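Local coordinates for protein mitochondrial association factor 1 (Toxoplasma gondii, PDB 6BXS) that belongs to a parasite protein family whose locus is required for manipulating host mitochondria, and has a macro-domain fold, which in many relatives binds ADP-ribose, at residues A[32-37]-A[213-218]; A[48-53]-A[217-222]; A[61-66]-A[167-172]. One frame throughout, in Å; residues are numbered along the deposited sequence.

Contact 1 of 3, residues A[32-37]-A[213-218]. With SO4 (sulfate ion), chain E.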
loop_
_atom_site.group_PDB
_atom_site.type_symbol
_atom_site.label_atom_id
_atom_site.label_comp_id
_atom_site.label_asym_id
_atom_site.label_seq_id
_atom_site.Cartn_x
_atom_site.Cartn_y
_atom_site.Cartn_z
ATOM N N GLY A 32 18.287 3.568 -4.733
ATOM C CA GLY A 32 18.022 2.142 -4.826
ATOM C C GLY A 32 16.546 1.802 -4.879
ATOM O O GLY A 32 16.133 0.737 -4.418
ATOM N N PHE A 33 15.754 2.707 -5.450
ATOM C CA PHE A 33 14.301 2.554 -5.506
ATOM C C PHE A 33 13.879 1.256 -6.199
ATOM O O PHE A 33 14.300 0.968 -7.318
ATOM C CB PHE A 33 13.674 3.755 -6.224
ATOM C CG PHE A 33 12.170 3.725 -6.266
ATOM C CD1 PHE A 33 11.424 4.203 -5.200
ATOM C CD2 PHE A 33 11.504 3.227 -7.373
ATOM C CE1 PHE A 33 10.042 4.177 -5.236
ATOM C CE2 PHE A 33 10.122 3.201 -7.415
ATOM C CZ PHE A 33 9.390 3.675 -6.345
ATOM N N THR A 34 13.042 0.480 -5.519
ATOM C CA THR A 34 12.541 -0.781 -6.059
ATOM C C THR A 34 11.485 -0.537 -7.136
ATOM O O THR A 34 10.626 0.329 -6.971
ATOM C CB THR A 34 11.936 -1.650 -4.940
ATOM O OG1 THR A 34 12.883 -1.769 -3.871
ATOM C CG2 THR A 34 11.564 -3.037 -5.460
ATOM N N PRO A 35 11.542 -1.295 -8.248
ATOM C CA PRO A 35 10.492 -1.128 -9.259
ATOM C C PRO A 35 9.113 -1.474 -8.707
ATOM O O PRO A 35 8.986 -2.401 -7.905
ATOM C CB PRO A 35 10.903 -2.106 -10.369
ATOM C CG PRO A 35 12.358 -2.350 -10.154
ATOM C CD PRO A 35 12.560 -2.270 -8.674
ATOM N N LEU A 36 8.099 -0.722 -9.124
ATOM C CA LEU A 36 6.731 -0.957 -8.678
ATOM C C LEU A 36 6.265 -2.347 -9.089
ATOM O O LEU A 36 5.672 -3.074 -8.293
ATOM C CB LEU A 36 5.790 0.105 -9.251
ATOM C CG LEU A 36 5.803 1.483 -8.581
ATOM C CD1 LEU A 36 7.207 2.037 -8.434
ATOM C CD2 LEU A 36 4.939 2.445 -9.381
ATOM N N TYR A 37 6.548 -2.711 -10.336
ATOM C CA TYR A 37 6.141 -4.005 -10.875
ATOM C C TYR A 37 7.232 -4.584 -11.765
ATOM O O TYR A 37 7.935 -3.852 -12.461
ATOM C CB TYR A 37 4.839 -3.872 -11.667
ATOM C CG TYR A 37 3.645 -3.495 -10.822
ATOM C CD1 TYR A 37 3.342 -2.164 -10.567
ATOM C CD2 TYR A 37 2.819 -4.471 -10.280
ATOM C CE1 TYR A 37 2.250 -1.816 -9.794
ATOM C CE2 TYR A 37 1.727 -4.133 -9.505
ATOM C CZ TYR A 37 1.445 -2.804 -9.266
ATOM O OH TYR A 37 0.359 -2.461 -8.494
ATOM N N ALA A 213 0.727 -11.602 -3.450
ATOM C CA ALA A 213 1.757 -10.923 -2.679
ATOM C C ALA A 213 1.492 -9.426 -2.676
ATOM O O ALA A 213 0.841 -8.908 -3.585
ATOM C CB ALA A 213 3.131 -11.220 -3.249
ATOM N N ILE A 214 1.979 -8.739 -1.646
ATOM C CA ILE A 214 1.917 -7.284 -1.609
ATOM C C ILE A 214 3.311 -6.687 -1.443
ATOM O O ILE A 214 4.086 -7.106 -0.581
ATOM C CB ILE A 214 0.992 -6.771 -0.481
ATOM C CG1 ILE A 214 1.275 -7.494 0.836
ATOM C CG2 ILE A 214 -0.465 -6.959 -0.882
ATOM C CD1 ILE A 214 0.507 -6.920 2.017
ATOM N N ARG A 215 3.616 -5.711 -2.294
ATOM C CA ARG A 215 4.896 -5.015 -2.270
ATOM C C ARG A 215 4.732 -3.669 -1.572
ATOM O O ARG A 215 4.041 -2.781 -2.074
ATOM C CB ARG A 215 5.425 -4.832 -3.694
ATOM C CG ARG A 215 6.772 -4.136 -3.791
ATOM C CD ARG A 215 7.358 -4.279 -5.190
ATOM N NE ARG A 215 7.610 -5.677 -5.537
ATOM C CZ ARG A 215 8.080 -6.091 -6.710
ATOM N NH1 ARG A 215 8.356 -5.219 -7.671
ATOM N NH2 ARG A 215 8.274 -7.386 -6.925
ATOM N N LEU A 216 5.375 -3.530 -0.416
ATOM C CA LEU A 216 5.173 -2.380 0.460
ATOM C C LEU A 216 6.369 -1.434 0.486
ATOM O O LEU A 216 7.515 -1.884 0.462
ATOM C CB LEU A 216 4.893 -2.852 1.889
ATOM C CG LEU A 216 3.686 -3.766 2.091
ATOM C CD1 LEU A 216 3.761 -4.466 3.434
ATOM C CD2 LEU A 216 2.413 -2.959 1.982
ATOM N N PRO A 217 6.109 -0.118 0.539
ATOM C CA PRO A 217 7.172 0.812 0.920
ATOM C C PRO A 217 7.245 0.910 2.438
ATOM O O PRO A 217 6.417 0.299 3.114
ATOM C CB PRO A 217 6.716 2.130 0.300
ATOM C CG PRO A 217 5.231 2.052 0.386
ATOM C CD PRO A 217 4.878 0.599 0.156
ATOM N N LEU A 218 8.210 1.653 2.968
ATOM C CA LEU A 218 8.182 2.002 4.381
ATOM C C LEU A 218 7.233 3.182 4.553
ATOM O O LEU A 218 7.606 4.331 4.317
ATOM C CB LEU A 218 9.574 2.346 4.904
ATOM C CG LEU A 218 9.621 2.741 6.383
ATOM C CD1 LEU A 218 9.383 1.532 7.282
ATOM C CD2 LEU A 218 10.941 3.417 6.713
HETATM S S SO4 E . 8.178 0.419 -12.746
HETATM O O1 SO4 E . 7.291 1.283 -13.521
HETATM O O2 SO4 E . 8.530 1.085 -11.495
HETATM O O3 SO4 E . 9.395 0.148 -13.509
HETATM O O4 SO4 E . 7.499 -0.841 -12.458
#
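Arg215 reaches out from strand 213-216 to loop 32-37 and carries its side of the contact alone. Ahead of it, Ala213 and Ile214 are tied into the central sheet by backbone bonds, the first to Arg44 and Ala46, at the start of neighbouring strand 45-50, and the second to Glu253 and Gln255 on the other side. The arginine runs out with CG anti to its N (chi1 -179°) and then bends at chi3 (-62°), a turn that brings the guanidinium to the carbonyl of Pro35. Arg215 NH1 donates to Pro35 O at 2.9 Å; the oxygen lies near the guanidinium plane, but the nitrogen stands above the plane of the carbonyl and the bond is bent (143° at the hydrogen). The methyl CG2 of Thr34 packs loosely on Arg215 CD, 4.4 Å away. Gln255 takes NE and Asp38 forms a salt bridge with NH2, so all three nitrogens have partners and the group's rotation is fixed. Past the arginine, Leu216 packs on Val48 and Phe256, and Pro217 on Met62. On the loop itself, Leu36 N and Tyr37 N each donate to a sulfate, to O2 and O4 respectively at 3.0 Å; Arg29, Thr69 and His159 also bond to it. Probably from the crystallisation liquor, the anion indicates that this loop can hold an oxyanion, cellular binding being unestablished; a buried arginine pins it to the central sheet of a macro domain.

Contact 2 of 3, residues A[48-53]-A[217-222]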
loop_
_atom_site.group_PDB
_atom_site.type_symbol
_atom_site.label_atom_id
_atom_site.label_comp_id
_atom_site.label_asym_id
_atom_site.label_seq_id
_atom_site.Cartn_x
_atom_site.Cartn_y
_atom_site.Cartn_z
ATOM N N VAL A 48 1.680 -1.332 -3.008
ATOM C CA VAL A 48 0.941 -0.386 -2.180
ATOM C C VAL A 48 1.481 1.030 -2.341
ATOM O O VAL A 48 2.610 1.326 -1.954
ATOM C CB VAL A 48 1.001 -0.786 -0.692
ATOM C CG1 VAL A 48 0.387 0.300 0.194
ATOM C CG2 VAL A 48 0.291 -2.118 -0.472
ATOM N N ASP A 49 0.656 1.904 -2.904
ATOM C CA ASP A 49 1.022 3.300 -3.090
ATOM C C ASP A 49 1.040 4.043 -1.759
ATOM O O ASP A 49 0.061 4.012 -1.014
ATOM C CB ASP A 49 0.041 3.976 -4.048
ATOM C CG ASP A 49 0.516 5.342 -4.515
ATOM O OD1 ASP A 49 1.526 5.852 -3.982
ATOM O OD2 ASP A 49 -0.135 5.913 -5.416
ATOM N N ALA A 50 2.149 4.710 -1.460
ATOM C CA ALA A 50 2.201 5.606 -0.311
ATOM C C ALA A 50 1.385 6.854 -0.632
ATOM O O ALA A 50 1.907 7.829 -1.172
ATOM C CB ALA A 50 3.634 5.967 0.035
ATOM N N GLY A 51 0.102 6.807 -0.291
ATOM C CA GLY A 51 -0.856 7.802 -0.733
ATOM C C GLY A 51 -0.784 9.132 -0.012
ATOM O O GLY A 51 -0.124 9.268 1.017
ATOM N N THR A 52 -1.485 10.114 -0.569
ATOM C CA THR A 52 -1.558 11.451 0.003
ATOM C C THR A 52 -2.854 11.612 0.789
ATOM O O THR A 52 -3.816 10.879 0.573
ATOM C CB THR A 52 -1.494 12.531 -1.089
ATOM O OG1 THR A 52 -2.590 12.347 -1.990
ATOM C CG2 THR A 52 -0.185 12.442 -1.866
ATOM N N TYR A 53 -2.876 12.584 1.692
ATOM C CA TYR A 53 -4.055 12.850 2.507
ATOM C C TYR A 53 -5.224 13.351 1.660
ATOM O O TYR A 53 -6.380 13.264 2.076
ATOM C CB TYR A 53 -3.707 13.861 3.602
ATOM C CG TYR A 53 -2.555 13.400 4.471
ATOM C CD1 TYR A 53 -2.671 12.256 5.249
ATOM C CD2 TYR A 53 -1.353 14.098 4.507
ATOM C CE1 TYR A 53 -1.627 11.818 6.040
ATOM C CE2 TYR A 53 -0.300 13.666 5.299
ATOM C CZ TYR A 53 -0.443 12.523 6.062
ATOM O OH TYR A 53 0.595 12.084 6.851
ATOM N N PRO A 217 6.109 -0.118 0.539
ATOM C CA PRO A 217 7.172 0.812 0.920
ATOM C C PRO A 217 7.245 0.910 2.438
ATOM O O PRO A 217 6.417 0.299 3.114
ATOM C CB PRO A 217 6.716 2.130 0.300
ATOM C CG PRO A 217 5.231 2.052 0.386
ATOM C CD PRO A 217 4.878 0.599 0.156
ATOM N N LEU A 218 8.210 1.653 2.968
ATOM C CA LEU A 218 8.182 2.002 4.381
ATOM C C LEU A 218 7.233 3.182 4.553
ATOM O O LEU A 218 7.606 4.331 4.317
ATOM C CB LEU A 218 9.574 2.346 4.904
ATOM C CG LEU A 218 9.621 2.741 6.383
ATOM C CD1 LEU A 218 9.383 1.532 7.282
ATOM C CD2 LEU A 218 10.941 3.417 6.713
ATOM N N LEU A 219 6.001 2.887 4.952
ATOM C CA LEU A 219 4.966 3.904 5.069
ATOM C C LEU A 219 5.330 4.956 6.110
ATOM O O LEU A 219 5.933 4.648 7.138
ATOM C CB LEU A 219 3.628 3.252 5.417
ATOM C CG LEU A 219 3.036 2.391 4.302
ATOM C CD1 LEU A 219 1.987 1.442 4.852
ATOM C CD2 LEU A 219 2.442 3.267 3.211
ATOM N N GLY A 220 4.969 6.203 5.828
ATOM C CA GLY A 220 5.248 7.304 6.731
ATOM C C GLY A 220 6.623 7.911 6.514
ATOM O O GLY A 220 6.963 8.918 7.135
ATOM N N ALA A 221 7.411 7.303 5.632
ATOM C CA ALA A 221 8.752 7.799 5.333
ATOM C C ALA A 221 8.689 8.964 4.348
ATOM O O ALA A 221 7.607 9.410 3.967
ATOM C CB ALA A 221 9.620 6.682 4.779
ATOM N N GLY A 222 9.855 9.459 3.943
ATOM C CA GLY A 222 9.935 10.524 2.960
ATOM C C GLY A 222 9.309 11.826 3.422
ATOM O O GLY A 222 9.699 12.380 4.446
#
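This is apolar packing between the last part of strand 45-50 and the loop that leaves its parallel neighbour 213-216: Val48 and Ala50 meet Pro217 and Leu219. Upstream the two strands are still paired, Val48 bonding through its backbone to Arg215; at Pro217, which has no N-H to donate, van der Waals contact takes over from ladder bonding. The proline ring is nearest through CD. Pro217 CD lies 3.2 Å from Val48 O and 4.2 Å from Val48 CB, while the next ring atom, CG, touches the methyl of Ala50 (Pro217 CG to Ala50 CB 4.2 Å). Leu219 approaches the same alanine by one branch. Its CG stands anti to the carbonyl carbon (chi1 -68°), and although the side chain does not start out facing the strand, Leu219 CD2 ends 4.2 Å from Ala50 CA and 4.3 Å from Ala50 CB. Ala50 is thus touched by both loop residues. Leu219 and Gly220 form the corner of a type II turn closed by Ala221 N to Leu218 O at 3.3 Å; Gly220 has the positive phi (87°) that this corner favours. Tyr186 OH donates to Leu219 O, and Leu219 also packs on Thr170. Glycine-containing loops of this kind, leaving the ends of adjacent parallel strands, are where macro domains generally form their ADP-ribose cleft, so the contact probably shapes the corresponding region here.

Contact 3 of 3, residues A[61-66]-A[167-172]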
loop_
_atom_site.group_PDB
_atom_site.type_symbol
_atom_site.label_atom_id
_atom_site.label_comp_id
_atom_site.label_asym_id
_atom_site.label_seq_id
_atom_site.Cartn_x
_atom_site.Cartn_y
_atom_site.Cartn_z
ATOM N N GLY A 61 7.418 11.654 -4.997
ATOM C CA GLY A 61 7.722 10.440 -4.264
ATOM C C GLY A 61 7.196 9.212 -4.984
ATOM O O GLY A 61 7.104 9.192 -6.211
ATOM N N MET A 62 6.840 8.190 -4.215
ATOM C CA MET A 62 6.331 6.946 -4.781
ATOM C C MET A 62 5.016 7.161 -5.518
ATOM O O MET A 62 4.777 6.559 -6.566
ATOM C CB MET A 62 6.133 5.906 -3.683
ATOM C CG MET A 62 5.754 4.534 -4.212
ATOM S SD MET A 62 5.349 3.383 -2.899
ATOM C CE MET A 62 5.071 1.892 -3.852
ATOM N N ASN A 63 4.160 8.006 -4.952
ATOM C CA ASN A 63 2.878 8.327 -5.563
ATOM C C ASN A 63 3.075 8.851 -6.977
ATOM O O ASN A 63 2.342 8.486 -7.896
ATOM C CB ASN A 63 2.126 9.354 -4.712
ATOM C CG ASN A 63 0.671 9.505 -5.122
ATOM O OD1 ASN A 63 0.073 8.588 -5.682
ATOM N ND2 ASN A 63 0.096 10.667 -4.847
ATOM N N GLY A 64 4.084 9.700 -7.142
ATOM C CA GLY A 64 4.435 10.234 -8.444
ATOM C C GLY A 64 4.934 9.162 -9.392
ATOM O O GLY A 64 4.662 9.213 -10.591
ATOM N N GLU A 65 5.667 8.187 -8.859
ATOM C CA GLU A 65 6.174 7.085 -9.671
ATOM C C GLU A 65 5.024 6.208 -10.154
ATOM O O GLU A 65 5.042 5.716 -11.283
ATOM C CB GLU A 65 7.183 6.244 -8.885
ATOM C CG GLU A 65 8.459 6.985 -8.517
ATOM C CD GLU A 65 9.258 7.418 -9.732
ATOM O OE1 GLU A 65 9.209 6.715 -10.763
ATOM O OE2 GLU A 65 9.932 8.468 -9.655
ATOM N N PHE A 66 4.031 6.012 -9.292
ATOM C CA PHE A 66 2.832 5.263 -9.659
ATOM C C PHE A 66 2.102 5.955 -10.807
ATOM O O PHE A 66 1.705 5.316 -11.781
ATOM C CB PHE A 66 1.891 5.119 -8.456
ATOM C CG PHE A 66 1.748 3.710 -7.958
ATOM C CD1 PHE A 66 1.023 2.776 -8.679
ATOM C CD2 PHE A 66 2.323 3.321 -6.760
ATOM C CE1 PHE A 66 0.883 1.479 -8.220
ATOM C CE2 PHE A 66 2.185 2.027 -6.295
ATOM C CZ PHE A 66 1.464 1.106 -7.025
ATOM N N MET A 167 -3.355 -2.813 -7.830
ATOM C CA MET A 167 -2.586 -1.894 -7.004
ATOM C C MET A 167 -3.366 -1.580 -5.741
ATOM O O MET A 167 -4.586 -1.740 -5.698
ATOM C CB MET A 167 -2.266 -0.600 -7.760
ATOM C CG MET A 167 -3.485 0.238 -8.137
ATOM S SD MET A 167 -3.056 1.898 -8.707
ATOM C CE MET A 167 -2.574 2.694 -7.174
ATOM N N LEU A 168 -2.649 -1.149 -4.711
ATOM C CA LEU A 168 -3.273 -0.619 -3.512
ATOM C C LEU A 168 -2.799 0.810 -3.282
ATOM O O LEU A 168 -1.779 1.237 -3.821
ATOM C CB LEU A 168 -2.961 -1.492 -2.295
ATOM C CG LEU A 168 -3.748 -2.802 -2.180
ATOM C CD1 LEU A 168 -2.833 -3.986 -2.416
ATOM C CD2 LEU A 168 -4.435 -2.915 -0.827
ATOM N N TYR A 169 -3.565 1.534 -2.475
ATOM C CA TYR A 169 -3.303 2.932 -2.160
ATOM C C TYR A 169 -3.682 3.119 -0.699
ATOM O O TYR A 169 -4.794 2.777 -0.298
ATOM C CB TYR A 169 -4.108 3.856 -3.084
ATOM C CG TYR A 169 -3.885 5.350 -2.903
ATOM C CD1 TYR A 169 -4.373 6.022 -1.787
ATOM C CD2 TYR A 169 -3.226 6.096 -3.874
ATOM C CE1 TYR A 169 -4.188 7.385 -1.633
ATOM C CE2 TYR A 169 -3.037 7.463 -3.728
ATOM C CZ TYR A 169 -3.521 8.101 -2.606
ATOM O OH TYR A 169 -3.337 9.458 -2.454
ATOM N N THR A 170 -2.748 3.626 0.099
ATOM C CA THR A 170 -2.982 3.787 1.530
ATOM C C THR A 170 -2.379 5.091 2.041
ATOM O O THR A 170 -1.428 5.622 1.463
ATOM C CB THR A 170 -2.407 2.592 2.338
ATOM O OG1 THR A 170 -2.966 2.594 3.656
ATOM C CG2 THR A 170 -0.882 2.649 2.424
ATOM N N VAL A 171 -2.948 5.596 3.132
ATOM C CA VAL A 171 -2.555 6.881 3.700
ATOM C C VAL A 171 -1.939 6.684 5.079
ATOM O O VAL A 171 -2.619 6.282 6.024
ATOM C CB VAL A 171 -3.760 7.836 3.809
ATOM C CG1 VAL A 171 -3.346 9.171 4.420
ATOM C CG2 VAL A 171 -4.390 8.056 2.441
ATOM N N ALA A 172 -0.650 6.985 5.185
ATOM C CA ALA A 172 0.101 6.773 6.415
ATOM C C ALA A 172 0.007 7.986 7.336
ATOM O O ALA A 172 -0.184 9.108 6.866
ATOM C CB ALA A 172 1.554 6.470 6.091
#
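Tyr169 OH is gripped twice, by Thr52 N and by Phe56 O, and this anchors the ring that Asn63 of helix 61-76 meets. The tyrosine rises from strand 166-170 with CG anti to its backbone N, which carries the ring up from the sheet toward the helix. There the terminal amide of Asn63 lies close to the CE2 corner of the ring, its plane turned 77° from that of the ring and meeting it obliquely. One helical turn further on, Phe66 and Met167 lie alongside, pointing opposite ways. Met167 CB lies 3.8 Å from Phe66 CE1; from there chi1 (64°), with CG between N and the carbonyl carbon, and a bend at chi3 bring SD and CE along the ring. The methyl comes over one face: Met167 CE sits 4.2 Å from the Phe66 centroid and 28° off the ring normal, a CH-pi contact. The sulfur stands farther off and obliquely, with Met167 SD 4.8 Å from the Phe66 centroid, making a secondary Met-aromatic approach. Asp49, on the adjacent strand 45-50, touches both Phe66 and Tyr169, while Tyr37 covers Met167. The helix is therefore held over this part of the sheet mainly by dispersion, with the methionine methyl over one face of the phenylalanine, and the polar end of the buried tyrosine is satisfied by neighbouring backbone groups.

In the fold
Three adjacent parallel strands of the central mixed sheet, 213-216, 45-50 and 166-170, join the contacts. Contacts 2 and 3 are nearest, their centres about 6 Å apart; contact 1 lies about 11 Å from contact 2 and 10 Å from contact 3. The first segments follow one another as 32-37, 48-53 and 61-66, and their partners follow later, 167-172 first, then the overlapping 213-218 and 217-222. Contacts 1 and 2 share Pro217 and Leu218, whereas Leu36 against Phe66 and Pro217 against Met62 link contact 1 to helix 61-76. Loop, helix and sheet, from distant parts of the sequence, thereby close into one continuous macro-domain core.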